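Long-range contacts in eukaryotic translation initiation factor 2A (PDB 3WJ9), which probably directs methionyl-tRNAi to 40S ribosomal subunits in the early steps of protein synthesis from a few specific mRNAs, and is represented here by its beta-propeller portion: residues 171-176 with 220-226; 207-212 with 256-260; 227-231 with 243-248. The contacts are given in a common frame with arbitrary orientation. Numbering follows the deposited sequence.

Interaction 1 of 3, residues 171-176 with 220-226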
loop_
_atom_site.group_PDB
_atom_site.type_symbol
_atom_site.label_atom_id
_atom_site.label_comp_id
_atom_site.label_asym_id
_atom_site.label_seq_id
_atom_site.Cartn_x
_atom_site.Cartn_y
_atom_site.Cartn_z
ATOM N N PHE A 171 -0.850 -3.337 -14.813
ATOM C CA PHE A 171 -1.660 -4.483 -14.394
ATOM C C PHE A 171 -1.821 -4.525 -12.870
ATOM O O PHE A 171 -1.147 -3.786 -12.157
ATOM C CB PHE A 171 -1.024 -5.784 -14.881
ATOM C CG PHE A 171 0.130 -6.237 -14.034
ATOM C CD1 PHE A 171 1.317 -5.528 -14.033
ATOM C CD2 PHE A 171 0.028 -7.364 -13.236
ATOM C CE1 PHE A 171 2.381 -5.929 -13.251
ATOM C CE2 PHE A 171 1.092 -7.772 -12.455
ATOM C CZ PHE A 171 2.271 -7.054 -12.462
ATOM N N ALA A 172 -2.703 -5.394 -12.379
ATOM C CA ALA A 172 -2.891 -5.571 -10.938
ATOM C C ALA A 172 -3.487 -6.939 -10.610
ATOM O O ALA A 172 -4.513 -7.326 -11.166
ATOM C CB ALA A 172 -3.776 -4.465 -10.376
ATOM N N LEU A 173 -2.841 -7.660 -9.697
ATOM C CA LEU A 173 -3.280 -9.003 -9.317
ATOM C C LEU A 173 -4.509 -8.982 -8.411
ATOM O O LEU A 173 -4.954 -7.918 -7.980
ATOM C CB LEU A 173 -2.143 -9.754 -8.619
ATOM C CG LEU A 173 -1.322 -10.731 -9.462
ATOM C CD1 LEU A 173 -0.882 -10.081 -10.759
ATOM C CD2 LEU A 173 -0.115 -11.227 -8.682
ATOM N N SER A 174 -5.052 -10.164 -8.130
ATOM C CA SER A 174 -6.187 -10.297 -7.221
ATOM C C SER A 174 -5.764 -10.970 -5.918
ATOM O O SER A 174 -5.059 -11.981 -5.938
ATOM C CB SER A 174 -7.318 -11.089 -7.885
ATOM O OG SER A 174 -8.362 -11.370 -6.969
ATOM N N PRO A 175 -6.195 -10.409 -4.778
ATOM C CA PRO A 175 -5.862 -10.951 -3.458
ATOM C C PRO A 175 -6.911 -11.934 -2.943
ATOM O O PRO A 175 -6.987 -12.186 -1.742
ATOM C CB PRO A 175 -5.805 -9.700 -2.577
ATOM C CG PRO A 175 -6.660 -8.660 -3.297
ATOM C CD PRO A 175 -7.022 -9.197 -4.666
ATOM N N GLY A 176 -7.713 -12.484 -3.848
ATOM C CA GLY A 176 -8.721 -13.455 -3.468
ATOM C C GLY A 176 -8.114 -14.805 -3.144
ATOM O O GLY A 176 -6.895 -14.969 -3.178
ATOM N N PHE A 220 -6.231 0.629 -10.430
ATOM C CA PHE A 220 -6.974 -0.552 -10.000
ATOM C C PHE A 220 -7.116 -0.614 -8.485
ATOM O O PHE A 220 -6.221 -0.196 -7.752
ATOM C CB PHE A 220 -6.296 -1.826 -10.507
ATOM C CG PHE A 220 -6.630 -2.164 -11.930
ATOM C CD1 PHE A 220 -7.924 -2.491 -12.291
ATOM C CD2 PHE A 220 -5.649 -2.162 -12.906
ATOM C CE1 PHE A 220 -8.237 -2.805 -13.596
ATOM C CE2 PHE A 220 -5.956 -2.475 -14.215
ATOM C CZ PHE A 220 -7.252 -2.798 -14.561
ATOM N N LYS A 221 -8.241 -1.149 -8.020
ATOM C CA LYS A 221 -8.490 -1.260 -6.587
ATOM C C LYS A 221 -9.326 -2.488 -6.238
ATOM O O LYS A 221 -10.533 -2.383 -6.020
ATOM C CB LYS A 221 -9.183 0.001 -6.069
ATOM C CG LYS A 221 -8.542 0.600 -4.830
ATOM C CD LYS A 221 -7.801 1.884 -5.162
ATOM C CE LYS A 221 -7.058 2.426 -3.956
ATOM N NZ LYS A 221 -6.388 3.718 -4.255
ATOM N N TRP A 222 -8.678 -3.649 -6.184
ATOM C CA TRP A 222 -9.333 -4.872 -5.728
ATOM C C TRP A 222 -9.706 -4.746 -4.251
ATOM O O TRP A 222 -9.156 -3.907 -3.535
ATOM C CB TRP A 222 -8.429 -6.094 -5.938
ATOM C CG TRP A 222 -8.423 -6.655 -7.334
ATOM C CD1 TRP A 222 -7.513 -6.398 -8.319
ATOM C CD2 TRP A 222 -9.361 -7.584 -7.891
ATOM N NE1 TRP A 222 -7.830 -7.102 -9.455
ATOM C CE2 TRP A 222 -8.963 -7.839 -9.219
ATOM C CE3 TRP A 222 -10.501 -8.225 -7.399
ATOM C CZ2 TRP A 222 -9.662 -8.700 -10.058
ATOM C CZ3 TRP A 222 -11.198 -9.076 -8.236
ATOM C CH2 TRP A 222 -10.775 -9.309 -9.548
ATOM N N ASN A 223 -10.644 -5.573 -3.796
ATOM C CA ASN A 223 -10.954 -5.650 -2.373
ATOM C C ASN A 223 -10.357 -6.920 -1.772
ATOM O O ASN A 223 -9.908 -7.798 -2.510
ATOM C CB ASN A 223 -12.467 -5.592 -2.134
ATOM C CG ASN A 223 -13.245 -6.551 -3.017
ATOM O OD1 ASN A 223 -12.905 -6.759 -4.179
ATOM N ND2 ASN A 223 -14.300 -7.140 -2.464
ATOM N N ALA A 224 -10.345 -7.001 -0.441
ATOM C CA ALA A 224 -9.759 -8.135 0.279
ATOM C C ALA A 224 -10.229 -9.465 -0.296
ATOM O O ALA A 224 -9.450 -10.408 -0.435
ATOM C CB ALA A 224 -10.096 -8.052 1.760
ATOM N N LEU A 225 -11.511 -9.529 -0.633
ATOM C CA LEU A 225 -12.046 -10.651 -1.385
ATOM C C LEU A 225 -11.888 -10.352 -2.871
ATOM O O LEU A 225 -12.466 -9.397 -3.381
ATOM C CB LEU A 225 -13.511 -10.897 -1.021
ATOM C CG LEU A 225 -13.750 -11.107 0.477
ATOM C CD1 LEU A 225 -15.227 -11.304 0.784
ATOM C CD2 LEU A 225 -12.927 -12.280 0.990
ATOM N N GLY A 226 -11.093 -11.161 -3.562
ATOM C CA GLY A 226 -10.793 -10.916 -4.962
ATOM C C GLY A 226 -11.964 -11.154 -5.896
ATOM O O GLY A 226 -11.869 -11.944 -6.836
#
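Two successive blades of the beta-propeller pack face to face here through their first strands, 171-173 and 220-222. These run nearly parallel (9°), but their axes stay 7.9 Å apart, which is too far for backbone pairing, so side chains fill the gap. At the start of the second segment, Phe-220 points toward the other blade, and its CB lies 3.7 Å from Ala-172 CB. Lys-221 points away and turns its backbone to Leu-230 of its own blade. Trp-222 has the largest area covered by the other segment, 67 Å². Ser-174 CB sits 3.9 Å from the centroid of its six-membered ring, 11° off the normal, a CH-pi contact, and Pro-175 CD lies 3.6 Å from Trp-222 CB. Further on, Asn-223 O meets Pro-175 CG at 3.5 Å, and at Gly-226 the backbones are in contact, with Gly-226 N 3.3 Å from Gly-176 CA. A CB on Gly-226 would clash with Ser-174, whose OG is already 3.2 Å from Gly-226 CA.

Interaction 2 of 3, residues 207-212 with 256-260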
loop_
_atom_site.group_PDB
_atom_site.type_symbol
_atom_site.label_atom_id
_atom_site.label_comp_id
_atom_site.label_asym_id
_atom_site.label_seq_id
_atom_site.Cartn_x
_atom_site.Cartn_y
_atom_site.Cartn_z
ATOM N N LEU A 207 -12.437 -12.907 -18.645
ATOM C CA LEU A 207 -13.599 -12.795 -17.780
ATOM C C LEU A 207 -14.247 -11.431 -17.978
ATOM O O LEU A 207 -15.406 -11.225 -17.629
ATOM C CB LEU A 207 -13.211 -13.022 -16.318
ATOM C CG LEU A 207 -12.534 -14.365 -16.024
ATOM C CD1 LEU A 207 -12.381 -14.593 -14.527
ATOM C CD2 LEU A 207 -13.293 -15.519 -16.665
ATOM N N SER A 208 -13.490 -10.509 -18.564
ATOM C CA SER A 208 -13.994 -9.182 -18.895
ATOM C C SER A 208 -13.181 -8.600 -20.040
ATOM O O SER A 208 -11.968 -8.753 -20.069
ATOM C CB SER A 208 -13.936 -8.263 -17.672
ATOM O OG SER A 208 -14.011 -6.896 -18.033
ATOM N N GLN A 209 -13.831 -7.941 -20.992
ATOM C CA GLN A 209 -13.069 -7.283 -22.047
ATOM C C GLN A 209 -13.730 -5.963 -22.402
ATOM O O GLN A 209 -14.666 -5.898 -23.197
ATOM C CB GLN A 209 -12.908 -8.202 -23.271
ATOM C CG GLN A 209 -12.576 -7.494 -24.594
ATOM C CD GLN A 209 -12.069 -8.449 -25.659
ATOM O OE1 GLN A 209 -12.624 -9.530 -25.857
ATOM N NE2 GLN A 209 -10.983 -8.066 -26.329
ATOM N N LYS A 210 -13.255 -4.907 -21.749
ATOM C CA LYS A 210 -13.879 -3.591 -21.833
ATOM C C LYS A 210 -12.893 -2.572 -22.408
ATOM O O LYS A 210 -11.680 -2.722 -22.265
ATOM C CB LYS A 210 -14.365 -3.140 -20.448
ATOM C CG LYS A 210 -15.343 -4.093 -19.724
ATOM C CD LYS A 210 -16.160 -4.999 -20.635
ATOM C CE LYS A 210 -17.244 -5.742 -19.889
ATOM N NZ LYS A 210 -17.583 -7.018 -20.587
ATOM N N THR A 211 -13.410 -1.540 -23.065
ATOM C CA THR A 211 -12.547 -0.501 -23.616
ATOM C C THR A 211 -12.983 0.885 -23.132
ATOM O O THR A 211 -14.151 1.103 -22.802
ATOM C CB THR A 211 -12.516 -0.552 -25.165
ATOM O OG1 THR A 211 -11.332 0.093 -25.649
ATOM C CG2 THR A 211 -13.733 0.105 -25.765
ATOM N N PHE A 212 -12.027 1.810 -23.064
ATOM C CA PHE A 212 -12.266 3.136 -22.497
ATOM C C PHE A 212 -11.554 4.239 -23.279
ATOM O O PHE A 212 -10.470 4.034 -23.812
ATOM C CB PHE A 212 -11.825 3.175 -21.031
ATOM C CG PHE A 212 -12.537 2.181 -20.156
ATOM C CD1 PHE A 212 -12.033 0.901 -19.985
ATOM C CD2 PHE A 212 -13.712 2.524 -19.504
ATOM C CE1 PHE A 212 -12.686 -0.017 -19.185
ATOM C CE2 PHE A 212 -14.368 1.609 -18.700
ATOM C CZ PHE A 212 -13.854 0.338 -18.540
ATOM N N THR A 256 -16.299 -9.973 -15.553
ATOM C CA THR A 256 -17.625 -10.535 -15.770
ATOM C C THR A 256 -18.569 -9.525 -16.416
ATOM O O THR A 256 -19.785 -9.595 -16.240
ATOM C CB THR A 256 -18.245 -11.050 -14.456
ATOM O OG1 THR A 256 -17.422 -12.087 -13.909
ATOM C CG2 THR A 256 -19.640 -11.596 -14.706
ATOM N N GLY A 257 -18.001 -8.587 -17.166
ATOM C CA GLY A 257 -18.790 -7.616 -17.902
ATOM C C GLY A 257 -19.749 -6.807 -17.051
ATOM O O GLY A 257 -20.888 -6.572 -17.450
ATOM N N GLN A 258 -19.295 -6.386 -15.874
ATOM C CA GLN A 258 -20.142 -5.611 -14.974
ATOM C C GLN A 258 -19.626 -4.196 -14.716
ATOM O O GLN A 258 -18.499 -4.006 -14.263
ATOM C CB GLN A 258 -20.324 -6.346 -13.645
ATOM C CG GLN A 258 -21.513 -5.864 -12.831
ATOM C CD GLN A 258 -22.185 -6.985 -12.065
ATOM O OE1 GLN A 258 -21.771 -8.140 -12.139
ATOM N NE2 GLN A 258 -23.230 -6.647 -11.321
ATOM N N PHE A 259 -20.467 -3.210 -15.009
ATOM C CA PHE A 259 -20.206 -1.819 -14.665
ATOM C C PHE A 259 -21.215 -1.374 -13.620
ATOM O O PHE A 259 -22.345 -1.857 -13.607
ATOM C CB PHE A 259 -20.304 -0.916 -15.897
ATOM C CG PHE A 259 -19.182 -1.083 -16.873
ATOM C CD1 PHE A 259 -19.057 -2.241 -17.616
ATOM C CD2 PHE A 259 -18.261 -0.065 -17.064
ATOM C CE1 PHE A 259 -18.030 -2.389 -18.517
ATOM C CE2 PHE A 259 -17.231 -0.206 -17.965
ATOM C CZ PHE A 259 -17.114 -1.369 -18.694
ATOM N N ASP A 260 -20.813 -0.450 -12.753
ATOM C CA ASP A 260 -21.720 0.128 -11.764
ATOM C C ASP A 260 -21.224 1.492 -11.294
ATOM O O ASP A 260 -20.705 2.282 -12.083
ATOM C CB ASP A 260 -21.887 -0.807 -10.562
ATOM C CG ASP A 260 -22.977 -1.842 -10.770
ATOM O OD1 ASP A 260 -24.021 -1.503 -11.370
ATOM O OD2 ASP A 260 -22.790 -2.996 -10.333
#
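The backbones of 207-212 and 256-259 run in roughly the same sense, with end-to-end directions 31° apart, and approach most closely at one end, where the CA atoms of Ser-208 and Thr-256 are 5.0 Å apart. A single hydrogen bond joins them there, from Thr-256 N to Leu-207 O at 2.6 Å. The carbonyl belongs to a classic beta bulge, in which Leu-207 and Ser-208 both face Thr-197 on the neighbouring strand. Thr-256 is the first modelled residue after a gap, and Gly-257 follows with positive phi (56°), a conformation that favours glycine.

Beyond this point side chains take over. Lys-210 points toward the loop: its NZ lies 3.0 Å from Gly-257 CA, so a CB on Gly-257 would clash with it, and its CG reaches the edge of the Phe-259 ring, 3.4 Å from CE1. Phe-212 CZ approaches Phe-259 CE2 at 3.5 Å. With centroids 5.8 Å apart and planes at 42°, these rings meet rim to rim and neither covers the other's face.

The contact lies at the propeller's periphery, about 25 Å from the chain centre. Strand 206-212, the last of its blade, pairs with strand 193-199, while the loop follows strand 242-247 of the next blade, where Gln-258 touches Glu-247 and Tyr-244 meets the Phe-212 ring.

Interaction 3 of 3, residues 227-231 with 243-248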
loop_
_atom_site.group_PDB
_atom_site.type_symbol
_atom_site.label_atom_id
_atom_site.label_comp_id
_atom_site.label_asym_id
_atom_site.label_seq_id
_atom_site.Cartn_x
_atom_site.Cartn_y
_atom_site.Cartn_z
ATOM N N THR A 227 -13.064 -10.452 -5.650
ATOM C CA THR A 227 -14.273 -10.625 -6.443
ATOM C C THR A 227 -14.617 -9.361 -7.226
ATOM O O THR A 227 -14.956 -9.426 -8.407
ATOM C CB THR A 227 -15.471 -11.011 -5.555
ATOM O OG1 THR A 227 -15.745 -9.951 -4.630
ATOM C CG2 THR A 227 -15.170 -12.284 -4.781
ATOM N N SER A 228 -14.523 -8.214 -6.562
ATOM C CA SER A 228 -14.899 -6.943 -7.172
ATOM C C SER A 228 -13.679 -6.070 -7.447
ATOM O O SER A 228 -12.633 -6.252 -6.831
ATOM C CB SER A 228 -15.887 -6.206 -6.272
ATOM O OG SER A 228 -17.064 -6.971 -6.081
ATOM N N LEU A 229 -13.806 -5.115 -8.365
ATOM C CA LEU A 229 -12.645 -4.326 -8.767
ATOM C C LEU A 229 -12.978 -2.925 -9.279
ATOM O O LEU A 229 -13.603 -2.767 -10.331
ATOM C CB LEU A 229 -11.862 -5.079 -9.842
ATOM C CG LEU A 229 -10.757 -4.289 -10.539
ATOM C CD1 LEU A 229 -9.631 -3.952 -9.573
ATOM C CD2 LEU A 229 -10.246 -5.073 -11.724
ATOM N N LEU A 230 -12.529 -1.916 -8.538
ATOM C CA LEU A 230 -12.698 -0.521 -8.935
ATOM C C LEU A 230 -11.661 -0.104 -9.975
ATOM O O LEU A 230 -10.491 -0.482 -9.888
ATOM C CB LEU A 230 -12.599 0.395 -7.717
ATOM C CG LEU A 230 -13.711 0.301 -6.674
ATOM C CD1 LEU A 230 -13.395 1.184 -5.482
ATOM C CD2 LEU A 230 -15.047 0.690 -7.280
ATOM N N VAL A 231 -12.099 0.682 -10.954
ATOM C CA VAL A 231 -11.227 1.159 -12.024
ATOM C C VAL A 231 -11.336 2.678 -12.157
ATOM O O VAL A 231 -12.434 3.228 -12.157
ATOM C CB VAL A 231 -11.574 0.494 -13.373
ATOM C CG1 VAL A 231 -10.571 0.900 -14.440
ATOM C CG2 VAL A 231 -11.612 -1.024 -13.231
ATOM N N ASN A 243 -14.469 7.653 -13.141
ATOM C CA ASN A 243 -14.346 6.447 -12.330
ATOM C C ASN A 243 -15.227 5.299 -12.835
ATOM O O ASN A 243 -16.418 5.489 -13.074
ATOM C CB ASN A 243 -14.704 6.786 -10.882
ATOM C CG ASN A 243 -14.343 5.683 -9.913
ATOM O OD1 ASN A 243 -13.348 4.983 -10.091
ATOM N ND2 ASN A 243 -15.153 5.525 -8.873
ATOM N N TYR A 244 -14.644 4.111 -12.993
ATOM C CA TYR A 244 -15.391 2.940 -13.471
ATOM C C TYR A 244 -15.367 1.781 -12.474
ATOM O O TYR A 244 -14.705 1.849 -11.440
ATOM C CB TYR A 244 -14.842 2.465 -14.818
ATOM C CG TYR A 244 -14.806 3.543 -15.873
ATOM C CD1 TYR A 244 -15.957 3.911 -16.561
ATOM C CD2 TYR A 244 -13.624 4.197 -16.178
ATOM C CE1 TYR A 244 -15.924 4.902 -17.525
ATOM C CE2 TYR A 244 -13.582 5.185 -17.137
ATOM C CZ TYR A 244 -14.732 5.535 -17.808
ATOM O OH TYR A 244 -14.687 6.521 -18.765
ATOM N N TYR A 245 -16.096 0.715 -12.797
ATOM C CA TYR A 245 -16.205 -0.448 -11.919
ATOM C C TYR A 245 -16.236 -1.742 -12.733
ATOM O O TYR A 245 -16.933 -1.832 -13.742
ATOM C CB TYR A 245 -17.463 -0.338 -11.048
ATOM C CG TYR A 245 -17.488 -1.236 -9.822
ATOM C CD1 TYR A 245 -16.364 -1.946 -9.420
ATOM C CD2 TYR A 245 -18.645 -1.364 -9.062
ATOM C CE1 TYR A 245 -16.391 -2.760 -8.301
ATOM C CE2 TYR A 245 -18.681 -2.172 -7.945
ATOM C CZ TYR A 245 -17.554 -2.867 -7.569
ATOM O OH TYR A 245 -17.598 -3.670 -6.454
ATOM N N GLY A 246 -15.469 -2.735 -12.290
ATOM C CA GLY A 246 -15.473 -4.054 -12.900
ATOM C C GLY A 246 -15.682 -5.120 -11.840
ATOM O O GLY A 246 -15.088 -5.055 -10.766
ATOM N N GLU A 247 -16.522 -6.107 -12.135
ATOM C CA GLU A 247 -16.910 -7.088 -11.129
ATOM C C GLU A 247 -16.850 -8.518 -11.655
ATOM O O GLU A 247 -17.798 -8.996 -12.274
ATOM C CB GLU A 247 -18.320 -6.776 -10.622
ATOM C CG GLU A 247 -18.604 -7.250 -9.210
ATOM C CD GLU A 247 -19.845 -6.602 -8.628
ATOM O OE1 GLU A 247 -20.235 -5.521 -9.118
ATOM O OE2 GLU A 247 -20.429 -7.173 -7.684
ATOM N N THR A 248 -15.736 -9.198 -11.398
ATOM C CA THR A 248 -15.554 -10.577 -11.845
ATOM C C THR A 248 -15.671 -11.560 -10.686
ATOM O O THR A 248 -14.787 -12.389 -10.472
ATOM C CB THR A 248 -14.191 -10.776 -12.524
ATOM O OG1 THR A 248 -13.153 -10.771 -11.536
ATOM C CG2 THR A 248 -13.938 -9.662 -13.515
#
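Tyr-245 has the most distinctive conformation: chi1 is t, but chi2 is only 9°. This sets one face of the ring against Leu-230, an m,t rotamer whose CD2 lies 4.0 Å from the ring centroid, 24° off the normal, in a CH-pi contact. At its edge, Tyr-245 CD1 lies 3.0 Å from Leu-229 O, and the Tyr-245 OH is 3.1 Å from Ser-228 CB. Ser-228, an m rotamer, hydrogen-bonds through OG to Asn-299. The frame is an antiparallel beta hairpin of a propeller blade, its strands 160° apart. Val-231 and Tyr-244 form a hydrogen-bonded pair (Val-231 N to Tyr-244 O 2.9 Å, Tyr-244 N to Val-231 O 2.5 Å). Leu-229 and Gly-246 form another, with Gly-246 N to Leu-229 O at 2.7 Å and a weak return bond. On the face opposite Leu-230 and Tyr-245, Leu-229 is t,p and packs on Phe-220 and Trp-222. Val-231 is t, its CB 4.1 Å from Tyr-244 CB, while Tyr-244, in m, carries its ring away to meet Phe-212.

In the fold
From the N terminus, interaction 1 opens at 171-176 on the first strand of one blade, and interaction 2 opens at 207-212 on the last strand of that blade. Interaction 1 closes at 220-226, on the first strand of the next blade, so the two loops cross. Interaction 3 follows in series, opening at 227-231 and closing the hairpin at 243-248. It is nested inside the loop that interaction 2 closes at 256-260. Interactions 1 and 2 thus join the two blades at separate places, with centres about 15 Å apart. Interaction 3 pairs two strands of the second blade, 228-233 and 242-247, and touches interaction 1 through Lys-221 N and Leu-230 O (3.0 Å) and interaction 2 through Phe-212 CE2 and Tyr-244 CG (3.5 Å).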